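Local coordinates for protein hydroxyethylphosphonate dioxygenase (Streptomyces albus, PDB 6B9R) that acts on 2-hydroxyethylphosphonate as an iron-dependent dioxygenase, probably converting it to hydroxymethylphosphonate, at residues L54-T57 / W58-S62; T155-V158 / G159-Y163; L289-V293 / R294-V298; A433-D436 / G437-G440. All coordinates share one frame; numbering follows the deposited sequence.

Contact 1. Residues L54-T57 / W58-S62; sequences LPIT and WDLIS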
ATOM      1  N   LEU A  54     -26.913 -14.500   9.313  1.00 32.39           N
ATOM      2  CA  LEU A  54     -27.257 -14.656   7.915  1.00 31.21           C
ATOM      3  C   LEU A  54     -26.010 -14.511   7.051  1.00 30.91           C
ATOM      4  O   LEU A  54     -25.191 -13.617   7.291  1.00 30.37           O
ATOM      5  CB  LEU A  54     -28.300 -13.623   7.472  1.00 34.49           C
ATOM      6  CG  LEU A  54     -29.691 -13.750   8.090  1.00 39.08           C
ATOM      7  CD1 LEU A  54     -30.525 -12.552   7.708  1.00 31.23           C
ATOM      8  CD2 LEU A  54     -30.365 -15.035   7.630  1.00 43.55           C
ATOM      9  N   PRO A  55     -25.840 -15.361   6.044  1.00 31.99           N
ATOM     10  CA  PRO A  55     -24.638 -15.272   5.214  1.00 29.87           C
ATOM     11  C   PRO A  55     -24.684 -14.034   4.341  1.00 29.20           C
ATOM     12  O   PRO A  55     -25.751 -13.560   3.942  1.00 27.62           O
ATOM     13  CB  PRO A  55     -24.687 -16.548   4.364  1.00 28.97           C
ATOM     14  CG  PRO A  55     -25.988 -17.248   4.729  1.00 33.36           C
ATOM     15  CD  PRO A  55     -26.836 -16.275   5.466  1.00 35.05           C
ATOM     16  N   ILE A  56     -23.506 -13.499   4.058  1.00 24.26           N
ATOM     17  CA  ILE A  56     -23.384 -12.384   3.135  1.00 24.07           C
ATOM     18  C   ILE A  56     -23.116 -12.965   1.756  1.00 30.19           C
ATOM     19  O   ILE A  56     -22.087 -13.612   1.537  1.00 34.34           O
ATOM     20  CB  ILE A  56     -22.276 -11.423   3.574  1.00 19.31           C
ATOM     21  CG1 ILE A  56     -22.692 -10.747   4.875  1.00 21.10           C
ATOM     22  CG2 ILE A  56     -22.002 -10.385   2.480  1.00 19.48           C
ATOM     23  CD1 ILE A  56     -21.558 -10.002   5.516  1.00 21.54           C
ATOM     24  N   THR A  57     -24.053 -12.764   0.836  1.00 25.32           N
ATOM     25  CA  THR A  57     -23.954 -13.400  -0.466  1.00 25.87           C
ATOM     26  C   THR A  57     -23.286 -12.471  -1.472  1.00 23.96           C
ATOM     27  O   THR A  57     -23.126 -11.269  -1.247  1.00 19.66           O
ATOM     28  CB  THR A  57     -25.335 -13.818  -0.969  1.00 25.77           C
ATOM     29  OG1 THR A  57     -26.159 -12.657  -1.135  1.00 24.62           O
ATOM     30  CG2 THR A  57     -25.989 -14.754   0.023  1.00 29.25           C
ATOM     31  N   TRP A  58     -22.882 -13.057  -2.599  1.00 22.78           N
ATOM     32  CA  TRP A  58     -22.395 -12.249  -3.708  1.00 28.49           C
ATOM     33  C   TRP A  58     -23.483 -11.319  -4.216  1.00 23.95           C
ATOM     34  O   TRP A  58     -23.194 -10.205  -4.668  1.00 26.12           O
ATOM     35  CB  TRP A  58     -21.881 -13.158  -4.828  1.00 27.90           C
ATOM     36  CG  TRP A  58     -21.433 -12.418  -6.052  1.00 29.35           C
ATOM     37  CD1 TRP A  58     -22.004 -12.457  -7.298  1.00 32.10           C
ATOM     38  CD2 TRP A  58     -20.325 -11.517  -6.149  1.00 29.26           C
ATOM     39  NE1 TRP A  58     -21.318 -11.638  -8.158  1.00 28.94           N
ATOM     40  CE2 TRP A  58     -20.282 -11.050  -7.481  1.00 26.69           C
ATOM     41  CE3 TRP A  58     -19.369 -11.061  -5.241  1.00 31.74           C
ATOM     42  CZ2 TRP A  58     -19.317 -10.148  -7.925  1.00 32.91           C
ATOM     43  CZ3 TRP A  58     -18.402 -10.164  -5.688  1.00 29.84           C
ATOM     44  CH2 TRP A  58     -18.389  -9.719  -7.016  1.00 30.36           C
ATOM     45  N   ASP A  59     -24.739 -11.750  -4.140  1.00 24.65           N
ATOM     46  CA  ASP A  59     -25.839 -10.857  -4.488  1.00 22.55           C
ATOM     47  C   ASP A  59     -25.822  -9.611  -3.613  1.00 21.26           C
ATOM     48  O   ASP A  59     -25.915  -8.485  -4.115  1.00 23.77           O
ATOM     49  CB  ASP A  59     -27.171 -11.594  -4.371  1.00 25.48           C
ATOM     50  CG  ASP A  59     -28.360 -10.700  -4.682  1.00 40.18           C
ATOM     51  OD1 ASP A  59     -28.512 -10.312  -5.857  1.00 45.11           O
ATOM     52  OD2 ASP A  59     -29.136 -10.383  -3.756  1.00 42.31           O
ATOM     53  N   LEU A  60     -25.673  -9.790  -2.297  1.00 19.26           N
ATOM     54  CA  LEU A  60     -25.709  -8.633  -1.405  1.00 20.99           C
ATOM     55  C   LEU A  60     -24.491  -7.746  -1.615  1.00 20.96           C
ATOM     56  O   LEU A  60     -24.603  -6.516  -1.618  1.00 22.96           O
ATOM     57  CB  LEU A  60     -25.815  -9.085   0.056  1.00 16.78           C
ATOM     58  CG  LEU A  60     -25.733  -7.987   1.129  1.00 20.15           C
ATOM     59  CD1 LEU A  60     -26.817  -6.951   0.905  1.00 25.31           C
ATOM     60  CD2 LEU A  60     -25.846  -8.560   2.526  1.00 24.97           C
ATOM     61  N   ILE A  61     -23.323  -8.353  -1.821  1.00 20.21           N
ATOM     62  CA  ILE A  61     -22.115  -7.581  -2.080  1.00 19.20           C
ATOM     63  C   ILE A  61     -22.241  -6.803  -3.385  1.00 17.63           C
ATOM     64  O   ILE A  61     -21.820  -5.644  -3.474  1.00 18.62           O
ATOM     65  CB  ILE A  61     -20.896  -8.517  -2.074  1.00 16.36           C
ATOM     66  CG1 ILE A  61     -20.655  -9.022  -0.647  1.00 18.87           C
ATOM     67  CG2 ILE A  61     -19.661  -7.806  -2.637  1.00 16.23           C
ATOM     68  CD1 ILE A  61     -19.455  -9.943  -0.520  1.00 32.69           C
ATOM     69  N   SER A  62     -22.848  -7.415  -4.406  1.00 21.30           N
ATOM     70  CA  SER A  62     -23.078  -6.710  -5.664  1.00 23.73           C
ATOM     71  C   SER A  62     -24.072  -5.572  -5.486  1.00 21.66           C
ATOM     72  O   SER A  62     -23.889  -4.490  -6.056  1.00 20.28           O
ATOM     73  CB  SER A  62     -23.573  -7.683  -6.733  1.00 28.17           C
ATOM     74  OG  SER A  62     -22.617  -8.702  -6.956  1.00 35.79           O
TER
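Ile61 and Thr57 meet one helical turn apart, with Ile56 joining from the residue before. The side chain of Ile61 can be followed outward. Its CB lies 3.6 Å from Thr57 O. Next comes CG1, which is turned beside its own backbone N and anti to its carbonyl carbon (chi1 -69°). That turn sets CG1 against two groups at once, Thr57 O and, at 3.7 Å, the CG2 methyl of Ile56. CD1 at the tip continues past the same methyl, 4.0 Å from Ile56 CG2. The two isoleucine side chains cross at about a right angle. An alanine in place of Ile61 would probably leave the CG2 methyl of Ile56 without the CG1 and CD1 it rests on and open a gap beside the Thr57 carbonyl.

The polar part lies at Thr57. Leu60 N donates to Thr57 OG1 at 3.1 Å, with an N-H...O angle of 156°. Ile61 N donates to Thr57 O at 3.0 Å and is tilted 19° from the carbonyl plane. One residue thus takes up two N-H groups of the first turn. At the next carbonyl, Ser62 N and Ser62 OG reach Trp58 O from opposite faces of its plane. Ser62 OG also sits above one face of the Trp58 ring, toward its rim. That ring stacks on Trp58 of the second subunit. Asp59 OD2 forms a salt bridge with Arg63 along the helix. The bond from Leu60 N to Thr57 OG1 makes Thr57 the N-cap of helix 58-67, whose first residue belongs to the subunit interface.

Contact 2. Residues T155-V158 / G159-Y163; sequences TYFV and GPVNY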
ATOM      1  N   THR A 155      15.990 -14.881  -8.521  1.00 16.54           N
ATOM      2  CA  THR A 155      16.321 -16.194  -9.038  1.00 15.87           C
ATOM      3  C   THR A 155      17.603 -16.685  -8.391  1.00 18.72           C
ATOM      4  O   THR A 155      18.594 -15.951  -8.337  1.00 15.80           O
ATOM      5  CB  THR A 155      16.473 -16.162 -10.558  1.00 19.13           C
ATOM      6  OG1 THR A 155      15.253 -15.678 -11.142  1.00 22.64           O
ATOM      7  CG2 THR A 155      16.745 -17.553 -11.080  1.00 18.16           C
ATOM      8  N   TYR A 156      17.572 -17.916  -7.898  1.00 16.01           N
ATOM      9  CA  TYR A 156      18.733 -18.606  -7.350  1.00 16.15           C
ATOM     10  C   TYR A 156      19.115 -19.748  -8.283  1.00 16.78           C
ATOM     11  O   TYR A 156      18.249 -20.535  -8.670  1.00 17.03           O
ATOM     12  CB  TYR A 156      18.420 -19.150  -5.958  1.00 18.19           C
ATOM     13  CG  TYR A 156      19.571 -19.892  -5.348  1.00 18.07           C
ATOM     14  CD1 TYR A 156      20.544 -19.218  -4.632  1.00 18.42           C
ATOM     15  CD2 TYR A 156      19.687 -21.272  -5.491  1.00 16.55           C
ATOM     16  CE1 TYR A 156      21.613 -19.905  -4.066  1.00 21.98           C
ATOM     17  CE2 TYR A 156      20.748 -21.961  -4.935  1.00 21.19           C
ATOM     18  CZ  TYR A 156      21.710 -21.272  -4.227  1.00 17.80           C
ATOM     19  OH  TYR A 156      22.761 -21.966  -3.671  1.00 22.05           O
ATOM     20  N   PHE A 157      20.401 -19.842  -8.646  1.00 19.27           N
ATOM     21  CA  PHE A 157      20.852 -20.781  -9.674  1.00 18.45           C
ATOM     22  C   PHE A 157      21.485 -22.033  -9.067  1.00 18.98           C
ATOM     23  O   PHE A 157      22.256 -21.948  -8.110  1.00 18.84           O
ATOM     24  CB  PHE A 157      21.853 -20.102 -10.611  1.00 21.02           C
ATOM     25  CG  PHE A 157      21.263 -18.969 -11.397  1.00 18.64           C
ATOM     26  CD1 PHE A 157      20.597 -19.215 -12.588  1.00 22.15           C
ATOM     27  CD2 PHE A 157      21.360 -17.664 -10.943  1.00 17.43           C
ATOM     28  CE1 PHE A 157      20.047 -18.174 -13.327  1.00 18.27           C
ATOM     29  CE2 PHE A 157      20.817 -16.614 -11.666  1.00 19.00           C
ATOM     30  CZ  PHE A 157      20.148 -16.867 -12.864  1.00 20.21           C
ATOM     31  N   VAL A 158      21.152 -23.196  -9.630  1.00 18.68           N
ATOM     32  CA  VAL A 158      21.795 -24.466  -9.294  1.00 20.16           C
ATOM     33  C   VAL A 158      22.335 -25.068 -10.586  1.00 25.05           C
ATOM     34  O   VAL A 158      21.577 -25.303 -11.537  1.00 23.55           O
ATOM     35  CB  VAL A 158      20.835 -25.452  -8.604  1.00 19.17           C
ATOM     36  CG1 VAL A 158      21.570 -26.765  -8.311  1.00 19.80           C
ATOM     37  CG2 VAL A 158      20.240 -24.850  -7.313  1.00 26.22           C
ATOM     38  N   GLY A 159      23.642 -25.329 -10.621  1.00 23.77           N
ATOM     39  CA  GLY A 159      24.243 -25.954 -11.771  1.00 26.06           C
ATOM     40  C   GLY A 159      24.548 -24.959 -12.870  1.00 25.98           C
ATOM     41  O   GLY A 159      24.396 -23.743 -12.697  1.00 21.73           O
ATOM     42  N   PRO A 160      24.996 -25.463 -14.025  1.00 32.03           N
ATOM     43  CA  PRO A 160      25.476 -24.589 -15.119  1.00 26.18           C
ATOM     44  C   PRO A 160      24.340 -24.012 -15.955  1.00 26.74           C
ATOM     45  O   PRO A 160      24.091 -24.404 -17.100  1.00 24.76           O
ATOM     46  CB  PRO A 160      26.382 -25.536 -15.918  1.00 26.01           C
ATOM     47  CG  PRO A 160      25.734 -26.883 -15.734  1.00 27.98           C
ATOM     48  CD  PRO A 160      25.219 -26.891 -14.315  1.00 29.28           C
ATOM     49  N   VAL A 161      23.629 -23.048 -15.369  1.00 22.17           N
ATOM     50  CA  VAL A 161      22.503 -22.376 -16.006  1.00 21.29           C
ATOM     51  C   VAL A 161      22.992 -21.096 -16.671  1.00 23.03           C
ATOM     52  O   VAL A 161      23.757 -20.328 -16.068  1.00 20.91           O
ATOM     53  CB  VAL A 161      21.401 -22.069 -14.978  1.00 20.45           C
ATOM     54  CG1 VAL A 161      20.305 -21.219 -15.616  1.00 22.20           C
ATOM     55  CG2 VAL A 161      20.818 -23.374 -14.404  1.00 21.05           C
ATOM     56  N   ASN A 162      22.560 -20.863 -17.908  1.00 21.72           N
ATOM     57  CA  ASN A 162      22.781 -19.579 -18.571  1.00 21.70           C
ATOM     58  C   ASN A 162      21.562 -18.689 -18.357  1.00 24.04           C
ATOM     59  O   ASN A 162      20.425 -19.134 -18.543  1.00 24.14           O
ATOM     60  CB  ASN A 162      23.035 -19.761 -20.071  1.00 22.65           C
ATOM     61  CG  ASN A 162      24.476 -20.075 -20.383  1.00 26.51           C
ATOM     62  OD1 ASN A 162      25.321 -20.112 -19.486  1.00 23.07           O
ATOM     63  ND2 ASN A 162      24.774 -20.295 -21.662  1.00 27.77           N
ATOM     64  N   TYR A 163      21.810 -17.432 -17.985  1.00 20.89           N
ATOM     65  CA  TYR A 163      20.781 -16.426 -17.763  1.00 20.63           C
ATOM     66  C   TYR A 163      20.797 -15.437 -18.924  1.00 21.92           C
ATOM     67  O   TYR A 163      21.834 -14.836 -19.220  1.00 21.38           O
ATOM     68  CB  TYR A 163      21.005 -15.694 -16.442  1.00 19.21           C
ATOM     69  CG  TYR A 163      19.950 -14.654 -16.140  1.00 21.93           C
ATOM     70  CD1 TYR A 163      18.608 -14.996 -16.131  1.00 25.25           C
ATOM     71  CD2 TYR A 163      20.292 -13.335 -15.869  1.00 23.69           C
ATOM     72  CE1 TYR A 163      17.631 -14.063 -15.858  1.00 25.45           C
ATOM     73  CE2 TYR A 163      19.303 -12.382 -15.607  1.00 17.97           C
ATOM     74  CZ  TYR A 163      17.987 -12.760 -15.598  1.00 26.85           C
ATOM     75  OH  TYR A 163      17.011 -11.829 -15.330  1.00 32.25           O
TER
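A tight turn between strands 152-158 and 161-167 of a cupin-type beta fold brings Phe157 onto Val161 and Tyr163. Pro160 is the centre of an inverse gamma turn, closed by Val161 N bonding to Gly159 O at 2.9 Å. The short strand segments on the two sides run at 147° to each other, roughly antiparallel. Their axes come no nearer than 8.1 Å.

Phe157 reaches across to both Val161 and Tyr163. Its CG is anti to its carbonyl carbon (chi1 -64°), which directs the ring toward them. Val161 CG1 touches the ring at its edge, near the ring plane, 3.6 Å from Phe157 CD1. The same ring points its edge toward the face of Tyr163 in an offset edge-to-face pair, with planes at 63° and centroids 5.9 Å apart. Thr155 CG2 lies above one face of the Phe157 ring, toward its rim. An alanine in place of Phe157 would probably open a gap between the strands and leave the Tyr163 ring without its edge-on neighbour.

The site is close by. The Tyr163 side chain is about 7 Å from the bound iron and also about 7 Å from 2-hydroxyethylphosphonate, and its ring meets that of the pocket residue Phe192. Thr155 OG1 is hydrogen-bonded to the iron ligand Gln153. Gly159, with positive phi, carries the chain into the turn. At the tip of the Phe157 ring, CZ lies 3.9 Å from Tyr163 CB.

Contact 3. Residues L289-V293 / R294-V298; sequences LGVSV and RELLV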
ATOM      1  N   LEU A 289       7.198  21.936   4.336  1.00 17.49           N
ATOM      2  CA  LEU A 289       6.237  21.164   3.554  1.00 18.36           C
ATOM      3  C   LEU A 289       5.399  20.220   4.403  1.00 24.18           C
ATOM      4  O   LEU A 289       4.602  19.447   3.853  1.00 20.27           O
ATOM      5  CB  LEU A 289       6.977  20.368   2.470  1.00 18.78           C
ATOM      6  CG  LEU A 289       7.610  21.242   1.378  1.00 20.53           C
ATOM      7  CD1 LEU A 289       8.702  20.494   0.593  1.00 22.44           C
ATOM      8  CD2 LEU A 289       6.545  21.803   0.435  1.00 19.33           C
ATOM      9  N   GLY A 290       5.554  20.257   5.720  1.00 23.18           N
ATOM     10  CA  GLY A 290       4.738  19.401   6.565  1.00 23.13           C
ATOM     11  C   GLY A 290       4.986  17.924   6.371  1.00 16.89           C
ATOM     12  O   GLY A 290       4.051  17.124   6.475  1.00 19.93           O
ATOM     13  N   VAL A 291       6.224  17.530   6.075  1.00 19.07           N
ATOM     14  CA  VAL A 291       6.544  16.123   5.901  1.00 17.75           C
ATOM     15  C   VAL A 291       7.832  15.809   6.649  1.00 20.76           C
ATOM     16  O   VAL A 291       8.611  16.695   7.006  1.00 22.04           O
ATOM     17  CB  VAL A 291       6.678  15.734   4.412  1.00 19.40           C
ATOM     18  CG1 VAL A 291       5.427  16.145   3.629  1.00 23.09           C
ATOM     19  CG2 VAL A 291       7.930  16.378   3.812  1.00 17.16           C
ATOM     20  N   SER A 292       8.034  14.525   6.903  1.00 19.93           N
ATOM     21  CA  SER A 292       9.324  14.060   7.386  1.00 25.90           C
ATOM     22  C   SER A 292      10.345  14.109   6.258  1.00 21.98           C
ATOM     23  O   SER A 292      10.007  13.958   5.081  1.00 17.90           O
ATOM     24  CB  SER A 292       9.212  12.629   7.919  1.00 20.20           C
ATOM     25  OG  SER A 292      10.494  12.043   8.091  1.00 36.75           O
ATOM     26  N   VAL A 293      11.611  14.322   6.629  1.00 23.40           N
ATOM     27  CA  VAL A 293      12.701  14.243   5.658  1.00 24.32           C
ATOM     28  C   VAL A 293      12.595  12.960   4.848  1.00 23.87           C
ATOM     29  O   VAL A 293      12.968  12.922   3.670  1.00 23.80           O
ATOM     30  CB  VAL A 293      14.063  14.354   6.380  1.00 21.47           C
ATOM     31  CG1 VAL A 293      15.211  14.044   5.427  1.00 24.29           C
ATOM     32  CG2 VAL A 293      14.233  15.735   6.989  1.00 24.91           C
ATOM     33  N   ARG A 294      12.048  11.904   5.456  1.00 20.60           N
ATOM     34  CA  ARG A 294      11.836  10.638   4.761  1.00 20.37           C
ATOM     35  C   ARG A 294      11.172  10.839   3.402  1.00 24.74           C
ATOM     36  O   ARG A 294      11.536  10.182   2.420  1.00 23.94           O
ATOM     37  CB  ARG A 294      10.993   9.715   5.648  1.00 26.11           C
ATOM     38  CG  ARG A 294      10.729   8.333   5.079  1.00 31.59           C
ATOM     39  CD  ARG A 294       9.920   7.442   6.034  1.00 23.22           C
ATOM     40  NE  ARG A 294       9.560   6.197   5.356  1.00 25.70           N
ATOM     41  CZ  ARG A 294      10.128   5.011   5.583  1.00 28.81           C
ATOM     42  NH1 ARG A 294       9.745   3.955   4.879  1.00 29.26           N
ATOM     43  NH2 ARG A 294      11.058   4.868   6.525  1.00 20.54           N
ATOM     44  N   GLU A 295      10.209  11.761   3.314  1.00 22.52           N
ATOM     45  CA  GLU A 295       9.416  11.889   2.100  1.00 17.39           C
ATOM     46  C   GLU A 295      10.114  12.654   0.984  1.00 18.75           C
ATOM     47  O   GLU A 295       9.614  12.634  -0.147  1.00 25.42           O
ATOM     48  CB  GLU A 295       8.070  12.560   2.424  1.00 17.34           C
ATOM     49  CG  GLU A 295       7.242  11.729   3.382  1.00 18.89           C
ATOM     50  CD  GLU A 295       6.813  10.392   2.771  1.00 24.17           C
ATOM     51  OE1 GLU A 295       6.686  10.303   1.530  1.00 21.71           O
ATOM     52  OE2 GLU A 295       6.596   9.428   3.535  1.00 25.87           O
ATOM     53  N   LEU A 296      11.242  13.322   1.256  1.00 17.54           N
ATOM     54  CA  LEU A 296      12.001  14.016   0.218  1.00 17.71           C
ATOM     55  C   LEU A 296      13.175  13.196  -0.298  1.00 23.87           C
ATOM     56  O   LEU A 296      13.881  13.649  -1.206  1.00 24.21           O
ATOM     57  CB  LEU A 296      12.505  15.363   0.741  1.00 21.73           C
ATOM     58  CG  LEU A 296      11.438  16.373   1.186  1.00 19.52           C
ATOM     59  CD1 LEU A 296      12.118  17.661   1.691  1.00 19.82           C
ATOM     60  CD2 LEU A 296      10.467  16.704   0.068  1.00 24.68           C
ATOM     61  N   LEU A 297      13.401  12.008   0.262  1.00 22.93           N
ATOM     62  CA  LEU A 297      14.478  11.120  -0.155  1.00 20.70           C
ATOM     63  C   LEU A 297      13.937  10.087  -1.136  1.00 23.68           C
ATOM     64  O   LEU A 297      12.818   9.596  -0.975  1.00 21.38           O
ATOM     65  CB  LEU A 297      15.103  10.418   1.048  1.00 20.31           C
ATOM     66  CG  LEU A 297      15.855  11.310   2.037  1.00 20.63           C
ATOM     67  CD1 LEU A 297      16.491  10.438   3.113  1.00 22.32           C
ATOM     68  CD2 LEU A 297      16.922  12.116   1.304  1.00 22.95           C
ATOM     69  N   VAL A 298      14.728   9.767  -2.153  1.00 21.65           N
ATOM     70  CA  VAL A 298      14.329   8.856  -3.217  1.00 20.95           C
ATOM     71  C   VAL A 298      15.326   7.707  -3.233  1.00 23.85           C
ATOM     72  O   VAL A 298      16.532   7.950  -3.227  1.00 24.29           O
ATOM     73  CB  VAL A 298      14.286   9.545  -4.595  1.00 29.77           C
ATOM     74  CG1 VAL A 298      13.701   8.609  -5.645  1.00 26.02           C
ATOM     75  CG2 VAL A 298      13.485  10.834  -4.523  1.00 25.14           C
TER
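Glu295 turns its CG beside its own backbone N (chi1 -62°), which places CG near Val291 CB. The bend at chi2, -65°, then turns the carboxylate away. CB is placed by the backbone: Val291 CB and Glu295 CB are 4.0 Å apart, and the side chains cross at about a right angle. Glu295 OE1 makes a long, weak ion pair with Arg294 of the second subunit.

The backbone between them winds through a single short turn. Glu295 N donates to Ser292 O at 2.8 Å. Leu296 N donates to Val293 O at 3.0 Å. Both donors stand above the carbonyl plane of their acceptor, the second by 54°, rather than on a lone pair. Ser292 OG lies against Arg294 CB at 3.4 Å. This hydroxyl also has a partner across the dimer, Val298 O of the second subunit. The extended chain of Arg294 leaves the turn as well, and its guanidinium hydrogen-bonds to Leu297 O and forms a salt bridge with Glu295, both of the second subunit.

Apolar groups also meet. Leu289 CD1 approaches Leu296 CD2 at 4.2 Å, and Val291 CG2 comes near Leu296 CG. Gly290, with positive phi, ends the preceding helix in a Schellman motif and redirects the chain toward Val291.

The segment lies within the Cro/C1-type helix-turn-helix domain. Leu289 packs on Leu242 and Val245 of helix 238-249. Val293, Leu296 and Leu297 rest on helix 279-288, so residues 289-298 pack on both helices before the chain goes on to strand 307-310.

Contact 4. Residues A433-D436 / G437-G440; sequences AMPD and GAIG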
ATOM      1  N   ALA A 433       0.402   4.640  15.990  1.00 21.98           N
ATOM      2  CA  ALA A 433      -0.244   5.868  16.429  1.00 25.96           C
ATOM      3  C   ALA A 433      -1.646   5.635  16.969  1.00 28.07           C
ATOM      4  O   ALA A 433      -2.193   6.527  17.625  1.00 30.71           O
ATOM      5  CB  ALA A 433      -0.295   6.883  15.279  1.00 21.92           C
ATOM      6  N   MET A 434      -2.226   4.460  16.728  1.00 31.96           N
ATOM      7  CA  MET A 434      -3.585   4.178  17.171  1.00 36.14           C
ATOM      8  C   MET A 434      -3.681   4.166  18.693  1.00 30.94           C
ATOM      9  O   MET A 434      -2.750   3.740  19.373  1.00 28.69           O
ATOM     10  CB  MET A 434      -4.045   2.826  16.646  1.00 35.69           C
ATOM     11  CG  MET A 434      -4.461   2.829  15.214  1.00 34.37           C
ATOM     12  SD  MET A 434      -5.039   1.183  14.794  1.00 33.18           S
ATOM     13  CE  MET A 434      -5.477   1.434  13.080  1.00 36.58           C
ATOM     14  N   PRO A 435      -4.808   4.605  19.250  1.00 26.30           N
ATOM     15  CA  PRO A 435      -5.002   4.496  20.701  1.00 29.13           C
ATOM     16  C   PRO A 435      -5.147   3.049  21.152  1.00 37.04           C
ATOM     17  O   PRO A 435      -5.442   2.143  20.368  1.00 28.37           O
ATOM     18  CB  PRO A 435      -6.291   5.290  20.958  1.00 33.26           C
ATOM     19  CG  PRO A 435      -6.989   5.343  19.649  1.00 25.61           C
ATOM     20  CD  PRO A 435      -5.915   5.323  18.592  1.00 34.36           C
ATOM     21  N   ASP A 436      -4.935   2.847  22.454  1.00 45.16           N
ATOM     22  CA  ASP A 436      -5.008   1.517  23.047  1.00 47.65           C
ATOM     23  C   ASP A 436      -6.332   0.844  22.722  1.00 45.12           C
ATOM     24  O   ASP A 436      -7.394   1.471  22.757  1.00 47.68           O
ATOM     25  CB  ASP A 436      -4.833   1.602  24.565  1.00 59.27           C
ATOM     26  CG  ASP A 436      -3.499   2.195  24.970  1.00 68.94           C
ATOM     27  OD1 ASP A 436      -2.489   1.917  24.290  1.00 73.42           O
ATOM     28  OD2 ASP A 436      -3.462   2.939  25.972  1.00 74.93           O
ATOM     29  N   GLY A 437      -6.263  -0.449  22.409  1.00 40.76           N
ATOM     30  CA  GLY A 437      -7.428  -1.223  22.052  1.00 34.19           C
ATOM     31  C   GLY A 437      -7.880  -1.087  20.618  1.00 40.45           C
ATOM     32  O   GLY A 437      -8.667  -1.918  20.151  1.00 50.73           O
ATOM     33  N   ALA A 438      -7.405  -0.074  19.891  1.00 33.96           N
ATOM     34  CA  ALA A 438      -7.963   0.195  18.573  1.00 29.19           C
ATOM     35  C   ALA A 438      -7.545  -0.852  17.548  1.00 30.54           C
ATOM     36  O   ALA A 438      -8.289  -1.110  16.592  1.00 28.17           O
ATOM     37  CB  ALA A 438      -7.553   1.588  18.108  1.00 29.84           C
ATOM     38  N   ILE A 439      -6.373  -1.468  17.721  1.00 28.99           N
ATOM     39  CA  ILE A 439      -5.907  -2.438  16.734  1.00 29.06           C
ATOM     40  C   ILE A 439      -6.905  -3.582  16.605  1.00 22.32           C
ATOM     41  O   ILE A 439      -7.185  -4.062  15.500  1.00 21.82           O
ATOM     42  CB  ILE A 439      -4.489  -2.928  17.099  1.00 30.91           C
ATOM     43  CG1 ILE A 439      -3.457  -1.858  16.727  1.00 25.79           C
ATOM     44  CG2 ILE A 439      -4.157  -4.252  16.415  1.00 28.94           C
ATOM     45  CD1 ILE A 439      -2.028  -2.195  17.146  1.00 32.41           C
ATOM     46  N   GLY A 440      -7.493  -4.002  17.726  1.00 26.71           N
ATOM     47  CA  GLY A 440      -8.516  -5.035  17.670  1.00 28.02           C
ATOM     48  C   GLY A 440      -9.684  -4.681  16.766  1.00 28.38           C
ATOM     49  O   GLY A 440     -10.155  -5.519  15.994  1.00 24.83           O
TER
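Ala438 is met by both Pro435 and Met434. Its N donates to Pro435 O at 3.0 Å, with an N-H...O angle of 157° and the donor tilted 29° from the carbonyl plane. Its CB methyl also lies close to that oxygen, 3.1 Å from Pro435 O, so the packing here is tight. The methyl then rests against the flank of the proline ring, 4.1 Å from Pro435 CG. Beside it stands the start of the methionine chain, with Met434 CB 4.0 Å from Ala438 CB.

Met434 carries the contact one residue further. Its CG is anti to the carbonyl carbon (chi1 -78°), and the chain beyond is fully extended. This sends the sulfur past Ala438 to Ile439, where Met434 SD lies 3.9 Å from Ile439 CG1. The two side chains cross at about a right angle.

The backbone positions these groups. Residues Pro435 to Ala438 form a type II beta turn, with Gly437 in its third place at positive phi. A CB on Gly437 would run into Asp436 O. The turn follows helix 425-433 and leads into helix 438-443.

Further out is the second subunit. Its Leu212 packs on Met434, its Pro186 on Pro435, its Phe187 on Ala438 and its Ser229 on Ile439. An iron ion, probably that of the second subunit, is about 13 Å from the Pro435 side chain. Between the two segments the chemistry is therefore mostly apolar: one backbone bond closes the turn, and methyl, proline-ring and thioether contacts pack beside it.

The four contacts follow one another along the chain in order, and none touches another. Contact 1 opens helix 58-67, and contact 2 joins strand 152-158 to strand 161-167 beside the iron site. Contact 3 lies in the helix-turn-helix domain, and contact 4 leads into helix 438-443. Contacts 1 and 2 are on opposite sides of the chain's centre, 48 Å between centres; contacts 2 and 4 are likewise opposite, at 47 Å. Contacts 3 and 4 are the nearest by centre, 26 Å apart. Contacts 1, 3 and 4 all meet the second subunit, while contact 2 does not. The dimer interface thus draws on widely separated parts of the chain.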